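Probable glutathione reductase (Sinorhizobium meliloti, PDB 4DNA) probably catalyses the NADPH-dependent reduction of glutathione disulfide to glutathione, as an FAD-containing homodimer of the pyridine nucleotide-disulfide oxidoreductase family. Local coordinates at residues G142-P147 with G265-T270; Y180-F185 with M261-R266. All blocks are in the same frame, centred on the assembly; numbering follows the deposited sequence.

Interaction 1: G142-P147 with G265-T270; sequences GGHPSP and GRMPNT. With FAD (flavin-adenine dinucleotide), chain C.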
# COMPACT_ATOMS: atom_id res chain seq x y z
N GLY A 142 -6.94 26.90 -14.51
CA GLY A 142 -7.46 26.37 -13.25
C GLY A 142 -8.49 27.27 -12.57
O GLY A 142 -8.86 28.31 -13.11
N GLY A 143 -8.94 26.85 -11.39
CA GLY A 143 -9.90 27.61 -10.59
C GLY A 143 -9.29 28.19 -9.33
O GLY A 143 -8.07 28.36 -9.24
N HIS A 144 -10.14 28.49 -8.35
CA HIS A 144 -9.74 29.09 -7.07
C HIS A 144 -10.81 28.78 -6.07
O HIS A 144 -11.93 28.46 -6.46
CB HIS A 144 -9.56 30.60 -7.19
CG HIS A 144 -10.79 31.33 -7.68
ND1 HIS A 144 -11.89 31.49 -6.92
CD2 HIS A 144 -11.06 31.96 -8.90
CE1 HIS A 144 -12.82 32.17 -7.62
NE2 HIS A 144 -12.31 32.46 -8.83
N PRO A 145 -10.51 28.89 -4.76
CA PRO A 145 -11.56 28.55 -3.80
C PRO A 145 -12.71 29.53 -3.92
O PRO A 145 -12.48 30.70 -4.22
CB PRO A 145 -10.88 28.71 -2.44
CG PRO A 145 -9.41 28.67 -2.73
CD PRO A 145 -9.26 29.30 -4.08
N SER A 146 -13.92 29.04 -3.71
CA SER A 146 -15.12 29.88 -3.81
C SER A 146 -15.15 30.97 -2.75
O SER A 146 -15.01 30.68 -1.56
CB SER A 146 -16.39 29.03 -3.70
OG SER A 146 -16.42 28.02 -4.69
N PRO A 147 -15.30 32.23 -3.17
CA PRO A 147 -15.66 33.23 -2.19
C PRO A 147 -17.17 33.18 -2.02
O PRO A 147 -17.90 32.96 -3.00
CB PRO A 147 -15.23 34.56 -2.84
CG PRO A 147 -14.76 34.22 -4.23
CD PRO A 147 -15.18 32.81 -4.52
N GLY A 265 -16.27 23.93 -2.27
CA GLY A 265 -16.16 24.15 -3.70
C GLY A 265 -15.07 25.10 -4.16
O GLY A 265 -14.61 25.97 -3.40
N ARG A 266 -14.66 24.92 -5.41
CA ARG A 266 -13.73 25.80 -6.11
C ARG A 266 -14.43 26.39 -7.32
O ARG A 266 -15.47 25.90 -7.73
CB ARG A 266 -12.48 25.03 -6.52
CG ARG A 266 -11.60 24.64 -5.34
CD ARG A 266 -10.37 23.86 -5.75
NE ARG A 266 -9.39 24.62 -6.54
CZ ARG A 266 -8.61 25.58 -6.04
NH1 ARG A 266 -8.72 25.91 -4.77
NH2 ARG A 266 -7.73 26.22 -6.82
N MSE A 267 -13.88 27.44 -7.89
CA MSE A 267 -14.51 28.07 -9.03
C MSE A 267 -13.52 28.42 -10.07
O MSE A 267 -12.36 28.57 -9.74
CB MSE A 267 -15.08 29.35 -8.54
CG MSE A 267 -16.52 29.09 -8.20
SE MSE A 267 -17.02 30.75 -7.36
CE MSE A 267 -18.84 30.28 -6.81
N PRO A 268 -13.92 28.55 -11.32
CA PRO A 268 -12.90 28.72 -12.34
C PRO A 268 -12.50 30.17 -12.55
O PRO A 268 -13.36 31.04 -12.51
CB PRO A 268 -13.56 28.14 -13.60
CG PRO A 268 -14.79 27.40 -13.12
CD PRO A 268 -15.22 28.17 -11.91
N ASN A 269 -11.21 30.41 -12.77
CA ASN A 269 -10.67 31.76 -12.99
C ASN A 269 -11.01 32.30 -14.35
O ASN A 269 -10.12 32.47 -15.18
CB ASN A 269 -9.15 31.75 -12.88
CG ASN A 269 -8.65 31.37 -11.51
OD1 ASN A 269 -9.16 31.86 -10.50
ND2 ASN A 269 -7.63 30.50 -11.47
N THR A 270 -12.28 32.59 -14.59
CA THR A 270 -12.69 33.00 -15.92
C THR A 270 -13.16 34.45 -16.04
O THR A 270 -13.30 34.99 -17.15
CB THR A 270 -13.71 32.00 -16.53
OG1 THR A 270 -14.84 31.86 -15.67
CG2 THR A 270 -13.06 30.64 -16.70
PA FAD C . -3.73 24.81 -11.71
O1A FAD C . -4.94 25.26 -10.91
O2A FAD C . -2.77 23.76 -11.21
O5B FAD C . -2.85 26.10 -12.08
C5B FAD C . -3.16 26.98 -13.17
C4B FAD C . -2.27 28.20 -12.98
O4B FAD C . -2.67 29.30 -13.81
C3B FAD C . -2.35 28.67 -11.55
O3B FAD C . -1.02 28.64 -10.99
C2B FAD C . -2.94 30.07 -11.63
O2B FAD C . -2.38 30.93 -10.64
C1B FAD C . -2.58 30.50 -13.05
N9A FAD C . -3.53 31.49 -13.63
C8A FAD C . -4.84 31.55 -13.36
N7A FAD C . -5.47 32.52 -14.07
C5A FAD C . -4.52 33.10 -14.82
C6A FAD C . -4.53 34.19 -15.81
N6A FAD C . -5.70 34.82 -16.05
N1A FAD C . -3.35 34.52 -16.41
C2A FAD C . -2.21 33.85 -16.11
N3A FAD C . -2.13 32.84 -15.22
C4A FAD C . -3.24 32.42 -14.55
N1 FAD C . -5.59 16.52 -7.13
C2 FAD C . -5.16 15.24 -7.06
O2 FAD C . -5.10 14.56 -8.11
N3 FAD C . -4.80 14.68 -5.89
C4 FAD C . -4.84 15.34 -4.72
O4 FAD C . -4.48 14.77 -3.66
C4X FAD C . -5.31 16.75 -4.71
N5 FAD C . -5.37 17.48 -3.58
C5X FAD C . -5.80 18.77 -3.62
C6 FAD C . -5.86 19.52 -2.45
C7 FAD C . -6.31 20.85 -2.48
C7M FAD C . -6.36 21.62 -1.19
C8 FAD C . -6.71 21.47 -3.78
C8M FAD C . -7.19 22.90 -3.88
C9 FAD C . -6.65 20.72 -4.95
C9A FAD C . -6.21 19.40 -4.92
N10 FAD C . -6.15 18.65 -6.11
C10 FAD C . -5.70 17.31 -6.03
C1' FAD C . -6.56 19.27 -7.39
C2' FAD C . -5.39 19.71 -8.25
O2' FAD C . -4.55 20.59 -7.51
C3' FAD C . -5.90 20.37 -9.54
O3' FAD C . -6.89 19.52 -10.12
C4' FAD C . -4.79 20.63 -10.56
O4' FAD C . -3.88 21.61 -10.04
C5' FAD C . -5.36 21.12 -11.88
O5' FAD C . -4.42 22.00 -12.48
P FAD C . -4.78 23.01 -13.69
O1P FAD C . -3.96 22.64 -14.92
O2P FAD C . -6.28 23.17 -13.80
O3P FAD C . -4.19 24.42 -13.21

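Interaction 2: Y180-F185 with M261-R266; sequences YIAVEF and MLALGR. With FAD (flavin-adenine dinucleotide), chain C.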
# COMPACT_ATOMS: atom_id res chain seq x y z
N TYR A 180 -13.78 16.22 -0.04
CA TYR A 180 -12.49 15.69 0.34
C TYR A 180 -11.53 16.73 0.95
O TYR A 180 -10.69 16.36 1.79
CB TYR A 180 -11.86 14.93 -0.83
CG TYR A 180 -11.08 15.76 -1.82
CD1 TYR A 180 -11.73 16.43 -2.87
CD2 TYR A 180 -9.68 15.84 -1.73
CE1 TYR A 180 -11.01 17.17 -3.79
CE2 TYR A 180 -8.94 16.59 -2.64
CZ TYR A 180 -9.61 17.25 -3.67
OH TYR A 180 -8.88 17.99 -4.57
N ILE A 181 -11.64 17.99 0.53
CA ILE A 181 -10.78 19.05 1.08
C ILE A 181 -11.07 19.29 2.55
O ILE A 181 -10.16 19.36 3.37
CB ILE A 181 -10.89 20.38 0.29
CG1 ILE A 181 -10.34 20.18 -1.12
CG2 ILE A 181 -10.10 21.51 0.94
CD1 ILE A 181 -10.63 21.33 -2.06
N ALA A 182 -12.36 19.41 2.85
CA ALA A 182 -12.84 19.61 4.19
C ALA A 182 -12.35 18.49 5.09
O ALA A 182 -11.69 18.74 6.09
CB ALA A 182 -14.35 19.70 4.20
N VAL A 183 -12.61 17.24 4.71
CA VAL A 183 -12.28 16.13 5.58
C VAL A 183 -10.77 15.95 5.78
O VAL A 183 -10.34 15.58 6.87
CB VAL A 183 -12.99 14.82 5.22
CG1 VAL A 183 -14.50 15.03 5.27
CG2 VAL A 183 -12.58 14.32 3.86
N GLU A 184 -9.98 16.23 4.74
CA GLU A 184 -8.52 16.18 4.84
C GLU A 184 -8.00 17.19 5.86
O GLU A 184 -7.33 16.82 6.83
CB GLU A 184 -7.89 16.43 3.48
CG GLU A 184 -8.09 15.30 2.47
CD GLU A 184 -7.35 15.52 1.15
OE1 GLU A 184 -7.12 16.71 0.74
OE2 GLU A 184 -7.01 14.49 0.52
N PHE A 185 -8.33 18.45 5.67
CA PHE A 185 -7.90 19.48 6.60
C PHE A 185 -8.33 19.22 8.04
O PHE A 185 -7.51 19.32 8.94
CB PHE A 185 -8.36 20.85 6.12
CG PHE A 185 -7.38 21.49 5.20
CD1 PHE A 185 -6.21 22.05 5.69
CD2 PHE A 185 -7.59 21.47 3.83
CE1 PHE A 185 -5.28 22.62 4.84
CE2 PHE A 185 -6.66 22.05 2.98
CZ PHE A 185 -5.51 22.63 3.48
N MSE A 261 -12.78 27.98 8.44
CA MSE A 261 -12.40 27.65 7.09
C MSE A 261 -13.61 27.31 6.28
O MSE A 261 -14.43 26.47 6.67
CB MSE A 261 -11.49 26.43 7.12
CG MSE A 261 -10.91 26.17 5.74
SE MSE A 261 -9.63 24.70 5.97
CE MSE A 261 -8.31 25.17 4.59
N LEU A 262 -13.70 27.96 5.12
CA LEU A 262 -14.67 27.59 4.10
C LEU A 262 -14.03 26.67 3.06
O LEU A 262 -13.16 27.08 2.30
CB LEU A 262 -15.22 28.82 3.40
CG LEU A 262 -15.84 29.84 4.33
CD1 LEU A 262 -16.12 31.07 3.49
CD2 LEU A 262 -17.09 29.29 4.99
N ALA A 263 -14.48 25.42 3.06
CA ALA A 263 -13.99 24.41 2.14
C ALA A 263 -15.14 23.84 1.33
O ALA A 263 -15.28 22.63 1.23
CB ALA A 263 -13.28 23.30 2.90
N LEU A 264 -15.97 24.72 0.76
CA LEU A 264 -17.13 24.28 -0.02
C LEU A 264 -17.02 24.70 -1.49
O LEU A 264 -17.60 25.72 -1.89
CB LEU A 264 -18.44 24.78 0.58
CG LEU A 264 -18.46 25.28 2.01
CD1 LEU A 264 -18.15 26.76 2.04
CD2 LEU A 264 -19.82 25.01 2.63
N GLY A 265 -16.27 23.93 -2.27
CA GLY A 265 -16.16 24.15 -3.70
C GLY A 265 -15.07 25.10 -4.16
O GLY A 265 -14.61 25.97 -3.40
N ARG A 266 -14.66 24.92 -5.41
CA ARG A 266 -13.73 25.80 -6.11
C ARG A 266 -14.43 26.39 -7.32
O ARG A 266 -15.47 25.90 -7.73
CB ARG A 266 -12.48 25.03 -6.52
CG ARG A 266 -11.60 24.64 -5.34
CD ARG A 266 -10.37 23.86 -5.75
NE ARG A 266 -9.39 24.62 -6.54
CZ ARG A 266 -8.61 25.58 -6.04
NH1 ARG A 266 -8.72 25.91 -4.77
NH2 ARG A 266 -7.73 26.22 -6.82
PA FAD C . -3.73 24.81 -11.71
O1A FAD C . -4.94 25.26 -10.91
O2A FAD C . -2.77 23.76 -11.21
O5B FAD C . -2.85 26.10 -12.08
C5B FAD C . -3.16 26.98 -13.17
C4B FAD C . -2.27 28.20 -12.98
O4B FAD C . -2.67 29.30 -13.81
C3B FAD C . -2.35 28.67 -11.55
O3B FAD C . -1.02 28.64 -10.99
C2B FAD C . -2.94 30.07 -11.63
O2B FAD C . -2.38 30.93 -10.64
C1B FAD C . -2.58 30.50 -13.05
N9A FAD C . -3.53 31.49 -13.63
C8A FAD C . -4.84 31.55 -13.36
N7A FAD C . -5.47 32.52 -14.07
C5A FAD C . -4.52 33.10 -14.82
C6A FAD C . -4.53 34.19 -15.81
N6A FAD C . -5.70 34.82 -16.05
N1A FAD C . -3.35 34.52 -16.41
C2A FAD C . -2.21 33.85 -16.11
N3A FAD C . -2.13 32.84 -15.22
C4A FAD C . -3.24 32.42 -14.55
N1 FAD C . -5.59 16.52 -7.13
C2 FAD C . -5.16 15.24 -7.06
O2 FAD C . -5.10 14.56 -8.11
N3 FAD C . -4.80 14.68 -5.89
C4 FAD C . -4.84 15.34 -4.72
O4 FAD C . -4.48 14.77 -3.66
C4X FAD C . -5.31 16.75 -4.71
N5 FAD C . -5.37 17.48 -3.58
C5X FAD C . -5.80 18.77 -3.62
C6 FAD C . -5.86 19.52 -2.45
C7 FAD C . -6.31 20.85 -2.48
C7M FAD C . -6.36 21.62 -1.19
C8 FAD C . -6.71 21.47 -3.78
C8M FAD C . -7.19 22.90 -3.88
C9 FAD C . -6.65 20.72 -4.95
C9A FAD C . -6.21 19.40 -4.92
N10 FAD C . -6.15 18.65 -6.11
C10 FAD C . -5.70 17.31 -6.03
C1' FAD C . -6.56 19.27 -7.39
C2' FAD C . -5.39 19.71 -8.25
O2' FAD C . -4.55 20.59 -7.51
C3' FAD C . -5.90 20.37 -9.54
O3' FAD C . -6.89 19.52 -10.12
C4' FAD C . -4.79 20.63 -10.56
O4' FAD C . -3.88 21.61 -10.04
C5' FAD C . -5.36 21.12 -11.88
O5' FAD C . -4.42 22.00 -12.48
P FAD C . -4.78 23.01 -13.69
O1P FAD C . -3.96 22.64 -14.92
O2P FAD C . -6.28 23.17 -13.80
O3P FAD C . -4.19 24.42 -13.21

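Interaction 1: G142-P147 with G265-T270
Arg-266 lays its guanidinium between the flavin and the opposite strand. FAD C8M, the flavin 8-methyl carbon, sits 3.3 Å above one face, toward the rim. His-144 CA covers the opposite face, also off centre. A bend at chi3 (67°) turns the guanidinium into this slot, and NH1 lies 3.5 Å from Pro-145 CG. The backbones of 143-145 and 266-268 run antiparallel as a two-stranded sheet, which in this family carries the chain out of the FAD domain into the NAD(P)H-binding domain and back. His-144 and Met-267 form its hydrogen-bonded pair. Met-267 N donates to His-144 O at 2.6 Å, nearly along the C=O axis, and His-144 N donates back to Met-267 O, an oxygen less securely placed. Ser-146 N reaches Gly-265 O at 3.2 Å, from above the carbonyl plane, and Ser-146 OG adds a weak bond to the same oxygen. At the other end, Asn-269 N uses an in-plane lone pair of Gly-142 O. Asn-269 ND2 hydrogen-bonds to Val-141 O and makes a weak bond to Gly-143 O, and lies 3.5 Å from FAD C8A of the adenine. The His-144 ring stands over Met-267 O, and its CE1 touches Met-267 CB. Its CG is in the crowded position between N and the carbonyl carbon (chi1 58°). Its ND1 donates a straight bond (2.9 Å, 170°) to Pro-145 O, in the ring plane, which fixes the ring rotation. An alanine in place of His-144 would probably loosen this corner, since the bond to Pro-145 O and the CE1 contact with Met-267 CB would go. Selenomethionine Met-267 places SE 4.0 Å from Pro-147 CD. The small sheet follows strand 137-139 of the FAD-side parallel sheet and strand 259-262 of the second parallel sheet. Pro-145 packs on helix 160-163.

Interaction 2: Y180-F185 with M261-R266
The first turns of helix 180-191 pass beside the end of strand 259-262, with Ala-182 and Ala-263 nearest at 5.3 Å between their CA atoms. No hydrogen bond joins the two segments. Ala-263 CB points at the helix and meets Ala-182 CB at 4.0 Å. Ile-181 CG2, anti to the backbone N, touches the same methyl at 4.1 Å. One turn on, Phe-185 and Met-261, a selenomethionine, cross at about a right angle. Met-261 CG is anti to its backbone N, and the chain bends at chi3 (-148°). This sets CE over the centre of the Phe-185 ring, 3.6 Å from the centroid and 3° off the normal, a CH-pi contact. SE stands obliquely at 4.5 Å from the same centroid, a Met-aromatic contact. Tyr-180 takes no part across the segments, but its OH lies 3.0 Å from FAD C9A, and Ile-181 CG1 covers one face of its ring. Glu-184 OE2 makes a salt bridge to Lys-51 NZ. This Rossmann-type helix start, predicted to bind the pyridine nucleotide, is thus held to the strand end by apolar side chains and one methyl-on-ring contact, which give close packing but no directional polar bond.

In the fold
Both interactions end on the same part of the chain and share Gly-265 and Arg-266. Interaction 2 is partly buried and packs a helix against the end of strand 259-262 in the four-stranded parallel sheet. Interaction 1 is a surface contact that joins two short strands edge to edge. Its chemistry is mainly backbone hydrogen bonding, whereas interaction 2 is wholly apolar between its segments. Both reach FAD, but at different places: 142-147 with 265-270 spans from the flavin methyl to the adenine, while Tyr-180 of interaction 2 meets the flavin rings. Strand 259-262 is followed, after a three-residue link, by strand 266-268, so the two contacts link the predicted nucleotide-binding helix to the FAD site.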